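Local atomic coordinates of lysyl oxidase (Pichia pastoris, PDB entry 1W7C), a protein that uses copper and a topaquinone cofactor to oxidise primary amines to aldehydes, probably including the side-chain amine of lysine residues. Residues T22-E28 and P80-R84; V32-L36 and V55-E59; F97-K101 and I113-Y119. One frame throughout, in Å; residues are numbered along the deposited sequence. Where two conformers were deposited one is given.

Contact 1 of 3, residues T22-E28 and P80-R84; sequences TSLAKEE and PRNAR
L24 and A83 mark the closest approach of the two backbones, with CA atoms 7.8 Å apart, where the chain entering helix 26-39 runs past strand 82-89. The polar work falls to R81, whose long side chain meets several acceptors. CG stands opposite the backbone N, and a bend at chi2 (62°) swings the rest of the chain round to meet E28. There the group is gripped side-on: NE lies 2.9 Å from E28 OE2 in a nearly straight bond, and NH2 holds OE1. Carboxylate and guanidinium are close to coplanar, 20° apart, as suits a two-pronged salt bridge. E28 OE1 faces R81 with its syn lone pair and spends the anti one on the backbone N of A25, 2.8 Å away. Since A25 is the N-cap and E28 sits three residues on, this is one half of a capping box; alanine has no side-chain acceptor to supply the other half. A carboxylate here would also suit the positive end of the helix dipole. The salt bridge joins this helix start to the antiparallel sheet of the amine oxidase N2 domain. The far end of the guanidinium closes on the T22 carbonyl oxygen: NH1 donates at 3.0 Å and NH2 more obliquely, while T60 OG1 is a further partner of that oxygen. NH2 adds a weak bond to S23 O. Over one guanidinium face lies L24 CD2, 3.9 Å from R81 NH2, an apolar lid. The other leucine methyl, L24 CD1, rests on A83 CB at 4.0 Å, where the small alanine lets it settle against the strand.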
# COMPACT_ATOMS: atom_id res chain seq x y z
N THR A 22 -22.55 -4.19 22.71
CA THR A 22 -23.39 -4.67 21.63
C THR A 22 -24.65 -3.82 21.46
O THR A 22 -25.13 -3.19 22.41
CB THR A 22 -23.72 -6.17 21.89
OG1 THR A 22 -24.12 -6.79 20.68
CG2 THR A 22 -24.89 -6.32 22.88
N SER A 23 -25.19 -3.85 20.24
CA SER A 23 -26.40 -3.10 19.94
C SER A 23 -27.55 -3.58 20.79
O SER A 23 -27.54 -4.69 21.33
CB SER A 23 -26.77 -3.21 18.45
OG SER A 23 -27.20 -4.53 18.12
N LEU A 24 -28.56 -2.73 20.93
CA LEU A 24 -29.75 -3.11 21.67
C LEU A 24 -30.46 -4.29 21.02
O LEU A 24 -30.56 -4.41 19.80
CB LEU A 24 -30.70 -1.94 21.78
CG LEU A 24 -30.19 -0.73 22.57
CD1 LEU A 24 -31.24 0.35 22.48
CD2 LEU A 24 -29.87 -1.10 24.02
N ALA A 25 -30.90 -5.22 21.86
CA ALA A 25 -31.78 -6.28 21.41
C ALA A 25 -33.15 -5.70 21.02
O ALA A 25 -33.54 -4.64 21.49
CB ALA A 25 -31.94 -7.29 22.53
N LYS A 26 -33.87 -6.40 20.16
CA LYS A 26 -35.20 -5.95 19.75
C LYS A 26 -36.07 -5.63 20.97
O LYS A 26 -36.76 -4.61 21.00
CB LYS A 26 -35.86 -7.00 18.87
CG LYS A 26 -37.20 -6.53 18.27
CD LYS A 26 -37.74 -7.48 17.21
CE LYS A 26 -38.69 -6.77 16.25
NZ LYS A 26 -39.34 -5.55 16.83
N GLU A 27 -36.03 -6.52 21.96
CA GLU A 27 -36.81 -6.36 23.19
C GLU A 27 -36.43 -5.07 23.96
O GLU A 27 -37.29 -4.42 24.56
CB GLU A 27 -36.69 -7.61 24.09
CG GLU A 27 -35.26 -8.01 24.49
CD GLU A 27 -34.65 -9.15 23.65
OE1 GLU A 27 -33.81 -9.90 24.20
OE2 GLU A 27 -34.99 -9.28 22.44
N GLU A 28 -35.14 -4.73 23.96
CA GLU A 28 -34.68 -3.53 24.62
C GLU A 28 -35.17 -2.29 23.87
O GLU A 28 -35.66 -1.34 24.49
CB GLU A 28 -33.14 -3.48 24.70
CG GLU A 28 -32.54 -4.51 25.62
CD GLU A 28 -31.01 -4.52 25.62
OE1 GLU A 28 -30.40 -4.74 24.56
OE2 GLU A 28 -30.44 -4.32 26.71
N PRO A 80 -23.83 -0.27 33.65
CA PRO A 80 -25.25 -0.09 33.36
C PRO A 80 -25.53 -0.20 31.86
O PRO A 80 -24.73 0.25 31.01
CB PRO A 80 -25.54 1.32 33.87
CG PRO A 80 -24.52 1.55 34.92
CD PRO A 80 -23.28 0.86 34.42
N ARG A 81 -26.68 -0.76 31.54
CA ARG A 81 -27.18 -0.93 30.20
C ARG A 81 -28.13 0.23 29.96
O ARG A 81 -29.19 0.32 30.60
CB ARG A 81 -27.92 -2.27 30.09
CG ARG A 81 -28.35 -2.61 28.71
CD ARG A 81 -27.22 -2.79 27.74
NE ARG A 81 -27.71 -3.43 26.53
CZ ARG A 81 -27.00 -3.59 25.41
NH1 ARG A 81 -25.73 -3.22 25.34
NH2 ARG A 81 -27.55 -4.18 24.37
N ASN A 82 -27.73 1.14 29.08
CA ASN A 82 -28.46 2.36 28.81
C ASN A 82 -28.66 2.51 27.31
O ASN A 82 -27.83 2.04 26.51
CB ASN A 82 -27.65 3.57 29.28
CG ASN A 82 -27.54 3.66 30.78
OD1 ASN A 82 -28.52 3.54 31.50
ND2 ASN A 82 -26.32 3.91 31.27
N ALA A 83 -29.73 3.21 26.94
CA ALA A 83 -29.97 3.64 25.58
C ALA A 83 -29.76 5.14 25.41
O ALA A 83 -30.15 5.92 26.25
CB ALA A 83 -31.40 3.27 25.17
N ARG A 84 -29.19 5.50 24.28
CA ARG A 84 -29.26 6.86 23.72
C ARG A 84 -30.46 6.86 22.78
O ARG A 84 -30.60 5.97 21.93
CB ARG A 84 -28.01 7.15 22.91
CG ARG A 84 -28.10 8.41 22.04
CD ARG A 84 -26.92 8.60 21.14
NE ARG A 84 -27.05 9.74 20.27
CZ ARG A 84 -27.02 9.71 18.95
NH1 ARG A 84 -26.91 8.55 18.29
NH2 ARG A 84 -27.13 10.88 18.28

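Contact 2 of 3, residues V32-L36 and V55-E59; sequences VLDLL and VLWIE
Between V55 and I58, which both turn to the helical residues V32, L33 and L36, the indole of W57 leaves by the other side of the strand, with L56 CB 4.0 Å above one face of its ring and displaced toward the rim. Its NE1 is hydrogen-bonded to E388 and its ring meets H133 edge-to-face. L56 and W57 both lie opposite V86 in a classic beta bulge. The extra residue lets V55 and I58, three positions apart, both face the helix: L56 takes a nearly helical backbone (psi -59°), which shifts the alternation of side chains by one. Helix 26-39 forms a layer packed on the antiparallel sheet of the N2 domain, an alpha+beta construction. The axes of helix segment 32-36 and strand segment 55-59 pass 10.4 Å apart, a spacing usual for a helix on a sheet, at 136° to each other. Wholly aliphatic side chains fill the gap. L36 reaches over V55, its CD1 touching V55 CG2 at 3.8 Å and coming near CG1 as well, so that this one methyl sits against both prongs of the valine. L33 CD1 meets V55 CG2 at 4.1 Å. F387 of strand 380-388 adds cover to both L33 and I58. Isoleucine suits its position because its two arms serve different partners. With CG1 beside the backbone N and the chain extended beyond it, I58 CD1 reaches L33 CB at 3.9 Å, crossing that side chain at about a right angle. The shorter branch serves V32, whose side chain runs past it in the opposite direction, and I58 CG2 meets V32 CG1 at 3.8 Å.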
# COMPACT_ATOMS: atom_id res chain seq x y z
N VAL A 32 -37.84 0.63 25.35
CA VAL A 32 -37.52 2.05 25.33
C VAL A 32 -38.59 2.81 24.55
O VAL A 32 -39.06 3.87 24.98
CB VAL A 32 -36.11 2.30 24.76
CG1 VAL A 32 -35.85 3.78 24.56
CG2 VAL A 32 -35.06 1.71 25.67
N LEU A 33 -38.98 2.29 23.39
CA LEU A 33 -39.97 2.98 22.56
C LEU A 33 -41.29 3.08 23.32
O LEU A 33 -41.97 4.10 23.30
CB LEU A 33 -40.13 2.23 21.23
CG LEU A 33 -40.98 2.86 20.13
CD1 LEU A 33 -40.47 4.18 19.70
CD2 LEU A 33 -41.04 1.93 18.95
N ASP A 34 -41.64 2.00 24.02
CA ASP A 34 -42.88 1.95 24.81
C ASP A 34 -42.84 3.03 25.90
O ASP A 34 -43.84 3.72 26.15
CB ASP A 34 -43.08 0.57 25.45
CG ASP A 34 -43.50 -0.51 24.45
OD1 ASP A 34 -43.86 -0.23 23.27
OD2 ASP A 34 -43.52 -1.71 24.79
N LEU A 35 -41.69 3.18 26.55
CA LEU A 35 -41.56 4.16 27.64
C LEU A 35 -41.61 5.58 27.10
O LEU A 35 -42.21 6.46 27.72
CB LEU A 35 -40.27 3.93 28.43
CG LEU A 35 -40.07 4.80 29.68
CD1 LEU A 35 -41.23 4.66 30.65
CD2 LEU A 35 -38.74 4.47 30.35
N LEU A 36 -41.02 5.81 25.94
CA LEU A 36 -41.10 7.11 25.30
C LEU A 36 -42.56 7.43 24.98
O LEU A 36 -43.01 8.55 25.22
CB LEU A 36 -40.21 7.17 24.05
CG LEU A 36 -38.72 7.17 24.31
CD1 LEU A 36 -37.99 7.02 23.01
CD2 LEU A 36 -38.25 8.45 25.00
N VAL A 55 -39.98 9.83 17.40
CA VAL A 55 -38.70 9.22 17.73
C VAL A 55 -37.89 8.92 16.46
O VAL A 55 -38.38 8.29 15.51
CB VAL A 55 -38.93 7.91 18.55
CG1 VAL A 55 -37.60 7.23 18.90
CG2 VAL A 55 -39.71 8.21 19.82
N LEU A 56 -36.62 9.33 16.47
CA LEU A 56 -35.73 8.98 15.36
C LEU A 56 -34.92 7.71 15.61
O LEU A 56 -34.98 6.77 14.82
CB LEU A 56 -34.74 10.12 15.03
CG LEU A 56 -35.24 11.33 14.29
CD1 LEU A 56 -35.93 12.26 15.26
CD2 LEU A 56 -34.05 12.02 13.60
N TRP A 57 -34.15 7.74 16.70
CA TRP A 57 -33.11 6.75 16.96
C TRP A 57 -33.18 6.24 18.40
O TRP A 57 -33.54 6.98 19.32
CB TRP A 57 -31.73 7.37 16.71
CG TRP A 57 -31.51 7.72 15.29
CD1 TRP A 57 -31.92 7.01 14.18
CD2 TRP A 57 -30.88 8.90 14.79
NE1 TRP A 57 -31.55 7.67 13.04
CE2 TRP A 57 -30.89 8.83 13.39
CE3 TRP A 57 -30.27 10.01 15.40
CZ2 TRP A 57 -30.36 9.84 12.57
CZ3 TRP A 57 -29.73 11.01 14.59
CH2 TRP A 57 -29.78 10.92 13.19
N ILE A 58 -32.87 4.95 18.56
CA ILE A 58 -32.75 4.28 19.84
C ILE A 58 -31.61 3.28 19.73
O ILE A 58 -31.71 2.34 18.94
CB ILE A 58 -34.03 3.51 20.24
CG1 ILE A 58 -35.24 4.44 20.31
CG2 ILE A 58 -33.79 2.82 21.57
CD1 ILE A 58 -36.57 3.71 20.53
N GLU A 59 -30.52 3.54 20.46
CA GLU A 59 -29.34 2.69 20.36
C GLU A 59 -28.61 2.56 21.69
O GLU A 59 -28.88 3.29 22.64
CB GLU A 59 -28.38 3.20 19.29
CG GLU A 59 -27.73 4.51 19.65
CD GLU A 59 -26.49 4.85 18.82
OE1 GLU A 59 -26.07 4.03 17.98
OE2 GLU A 59 -25.96 5.95 19.06

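Contact 3 of 3, residues F97-K101 and I113-Y119; sequences FEELK and IEPLSFY. With NAG (2-acetamido-2-deoxy-beta-D-glucopyranose), chain B; NAG (2-acetamido-2-deoxy-beta-D-glucopyranose), chain C.
Y119 and E99 meet aslant, the phenol ring turned 55° from the carboxylate, and Y119 OH donates to E99 OE1 over 2.6 Å from above the carboxylate plane. E99 CG lies beside its backbone N (chi1 -54°) and the chain extends beyond, carrying the carboxylate to the phenol. OE1 also has a salt bridge to R84, while OE2 is held by N120, so the buried glutamate is gripped at both oxygens. L100 CB touches I113 CG2 at 4.0 Å, and I113 also packs on L35 and T39 of helix 26-39. On another face K101 and E114 extend alongside each other; K101 NZ stays 5.0 Å from E114 OE1. A water donates to E114 OE1 at 2.8 Å and accepts a weak bond from K101 NZ; it also hydrogen-bonds O6 of the chain C sugar. F118 is sandwiched: Y119 CD2 lies over the centre of one ring face, and C5 of the chain B sugar sits over the other, a CH-pi contact natural between an aromatic ring and a pyranose. K101 N to E114 O is 2.8 Å and E114 N to K101 O 3.0 Å, a hydrogen-bonded antiparallel pair. Strands 96-103 and 112-115 make a beta hairpin, here with the protein's own glycan packed against its exit loop.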
# COMPACT_ATOMS: atom_id res chain seq x y z
N PHE A 97 -34.47 18.80 18.04
CA PHE A 97 -34.19 17.41 18.36
C PHE A 97 -33.53 17.37 19.73
O PHE A 97 -32.72 18.25 20.04
CB PHE A 97 -33.24 16.78 17.31
CG PHE A 97 -33.80 16.77 15.92
CD1 PHE A 97 -33.79 17.91 15.13
CD2 PHE A 97 -34.39 15.61 15.42
CE1 PHE A 97 -34.35 17.88 13.87
CE2 PHE A 97 -34.91 15.57 14.16
CZ PHE A 97 -34.92 16.71 13.39
N GLU A 98 -33.85 16.37 20.54
CA GLU A 98 -33.17 16.21 21.80
C GLU A 98 -32.68 14.79 21.98
O GLU A 98 -33.39 13.82 21.68
CB GLU A 98 -34.02 16.66 23.00
CG GLU A 98 -33.15 16.78 24.28
CD GLU A 98 -33.82 17.50 25.43
OE1 GLU A 98 -35.06 17.60 25.43
OE2 GLU A 98 -33.08 17.89 26.37
N GLU A 99 -31.45 14.68 22.46
CA GLU A 99 -30.88 13.40 22.84
C GLU A 99 -31.23 13.17 24.31
O GLU A 99 -31.05 14.07 25.16
CB GLU A 99 -29.35 13.45 22.62
CG GLU A 99 -28.97 13.86 21.20
CD GLU A 99 -27.50 13.71 20.88
OE1 GLU A 99 -27.04 12.54 20.81
OE2 GLU A 99 -26.86 14.75 20.73
N LEU A 100 -31.72 11.96 24.57
CA LEU A 100 -32.17 11.54 25.87
C LEU A 100 -31.57 10.17 26.21
O LEU A 100 -31.51 9.29 25.37
CB LEU A 100 -33.71 11.43 25.89
CG LEU A 100 -34.48 12.70 25.51
CD1 LEU A 100 -35.95 12.33 25.36
CD2 LEU A 100 -34.30 13.82 26.49
N LYS A 101 -31.12 10.04 27.46
CA LYS A 101 -30.65 8.77 28.01
C LYS A 101 -31.82 8.06 28.65
O LYS A 101 -32.54 8.66 29.47
CB LYS A 101 -29.55 9.02 29.04
CG LYS A 101 -29.02 7.76 29.74
CD LYS A 101 -27.89 8.14 30.69
CE LYS A 101 -27.84 7.30 31.95
NZ LYS A 101 -26.52 7.44 32.66
N ILE A 113 -35.58 8.83 32.26
CA ILE A 113 -35.28 9.52 31.02
C ILE A 113 -34.71 10.89 31.35
O ILE A 113 -35.35 11.67 32.05
CB ILE A 113 -36.54 9.68 30.17
CG1 ILE A 113 -37.22 8.32 29.95
CG2 ILE A 113 -36.20 10.39 28.87
CD1 ILE A 113 -38.56 8.40 29.21
N GLU A 114 -33.49 11.17 30.86
CA GLU A 114 -32.79 12.40 31.16
C GLU A 114 -32.20 13.00 29.90
O GLU A 114 -31.80 12.27 29.01
CB GLU A 114 -31.63 12.14 32.12
CG GLU A 114 -31.99 11.43 33.42
CD GLU A 114 -30.76 10.96 34.18
OE1 GLU A 114 -29.63 11.19 33.70
OE2 GLU A 114 -30.93 10.36 35.27
N PRO A 115 -32.08 14.33 29.83
CA PRO A 115 -31.28 14.94 28.76
C PRO A 115 -29.87 14.35 28.73
O PRO A 115 -29.26 14.09 29.75
CB PRO A 115 -31.27 16.43 29.13
CG PRO A 115 -32.43 16.63 30.02
CD PRO A 115 -32.62 15.34 30.75
N LEU A 116 -29.37 14.14 27.52
CA LEU A 116 -28.08 13.50 27.28
C LEU A 116 -27.21 14.40 26.44
O LEU A 116 -27.57 14.76 25.31
CB LEU A 116 -28.31 12.18 26.55
CG LEU A 116 -27.09 11.37 26.17
CD1 LEU A 116 -26.22 11.03 27.37
CD2 LEU A 116 -27.55 10.10 25.48
N SER A 117 -26.06 14.78 27.00
CA SER A 117 -25.17 15.71 26.34
C SER A 117 -23.69 15.58 26.68
O SER A 117 -22.89 16.37 26.16
CB SER A 117 -25.59 17.15 26.65
OG SER A 117 -25.41 17.43 28.02
N PHE A 118 -23.30 14.59 27.48
CA PHE A 118 -21.94 14.61 28.02
C PHE A 118 -20.87 14.54 26.91
O PHE A 118 -19.76 15.02 27.10
CB PHE A 118 -21.72 13.57 29.12
CG PHE A 118 -21.70 12.12 28.66
CD1 PHE A 118 -20.54 11.60 28.12
CD2 PHE A 118 -22.80 11.27 28.83
CE1 PHE A 118 -20.47 10.27 27.72
CE2 PHE A 118 -22.74 9.94 28.40
CZ PHE A 118 -21.57 9.45 27.86
N TYR A 119 -21.17 13.84 25.82
CA TYR A 119 -20.23 13.66 24.71
C TYR A 119 -20.31 14.78 23.66
O TYR A 119 -19.57 14.75 22.69
CB TYR A 119 -20.42 12.28 24.03
CG TYR A 119 -21.85 12.01 23.68
CD1 TYR A 119 -22.49 12.70 22.64
CD2 TYR A 119 -22.59 11.12 24.43
CE1 TYR A 119 -23.84 12.49 22.35
CE2 TYR A 119 -23.91 10.93 24.19
CZ TYR A 119 -24.55 11.60 23.15
OH TYR A 119 -25.90 11.35 22.88
C1 NAG B . -19.81 8.42 31.58
C2 NAG B . -20.96 8.44 32.62
C3 NAG B . -21.73 9.77 32.67
C4 NAG B . -20.77 10.96 32.67
C5 NAG B . -19.73 10.74 31.58
C6 NAG B . -18.73 11.86 31.46
C7 NAG B . -22.11 6.38 33.21
C8 NAG B . -23.03 5.27 32.78
N2 NAG B . -21.87 7.33 32.32
O3 NAG B . -22.56 9.78 33.83
O4 NAG B . -21.42 12.18 32.33
O5 NAG B . -18.99 9.55 31.78
O6 NAG B . -17.97 11.85 32.63
O7 NAG B . -21.64 6.37 34.35
C1 NAG C . -22.17 12.79 33.38
C2 NAG C . -22.04 14.29 33.18
C3 NAG C . -22.84 15.01 34.25
C4 NAG C . -24.25 14.46 34.32
C5 NAG C . -24.31 12.94 34.37
C6 NAG C . -25.77 12.50 34.19
C7 NAG C . -20.03 15.39 32.37
C8 NAG C . -18.60 15.78 32.66
N2 NAG C . -20.65 14.68 33.30
O3 NAG C . -22.87 16.41 33.99
O4 NAG C . -24.89 14.99 35.46
O5 NAG C . -23.52 12.38 33.33
O6 NAG C . -25.91 11.10 34.32
O7 NAG C . -20.58 15.76 31.33
O HOH W 1 -28.21 9.08 34.93

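In the fold
All three contacts belong to the small helix-and-sheet unit formed by the N-terminal part of the chain, on the same side of the chain's centre. Contacts 1 and 2 share helix 26-39 and lie about 10 Å apart, centre to centre; the sequence of contact 2 falls within the span bridged by contact 1, and contact 3 follows both. Contact 3 is about 15 Å from contact 1 and 12 Å from contact 2, between centres. Strands 53-61, 82-89 and 96-103 are successive neighbours in one antiparallel sheet, so R84 on the middle strand can bridge E59 and E99. L35 and L36 pack on I113 on the helix side, while L56 meets F97 on the side of the sheet turned away from the helix.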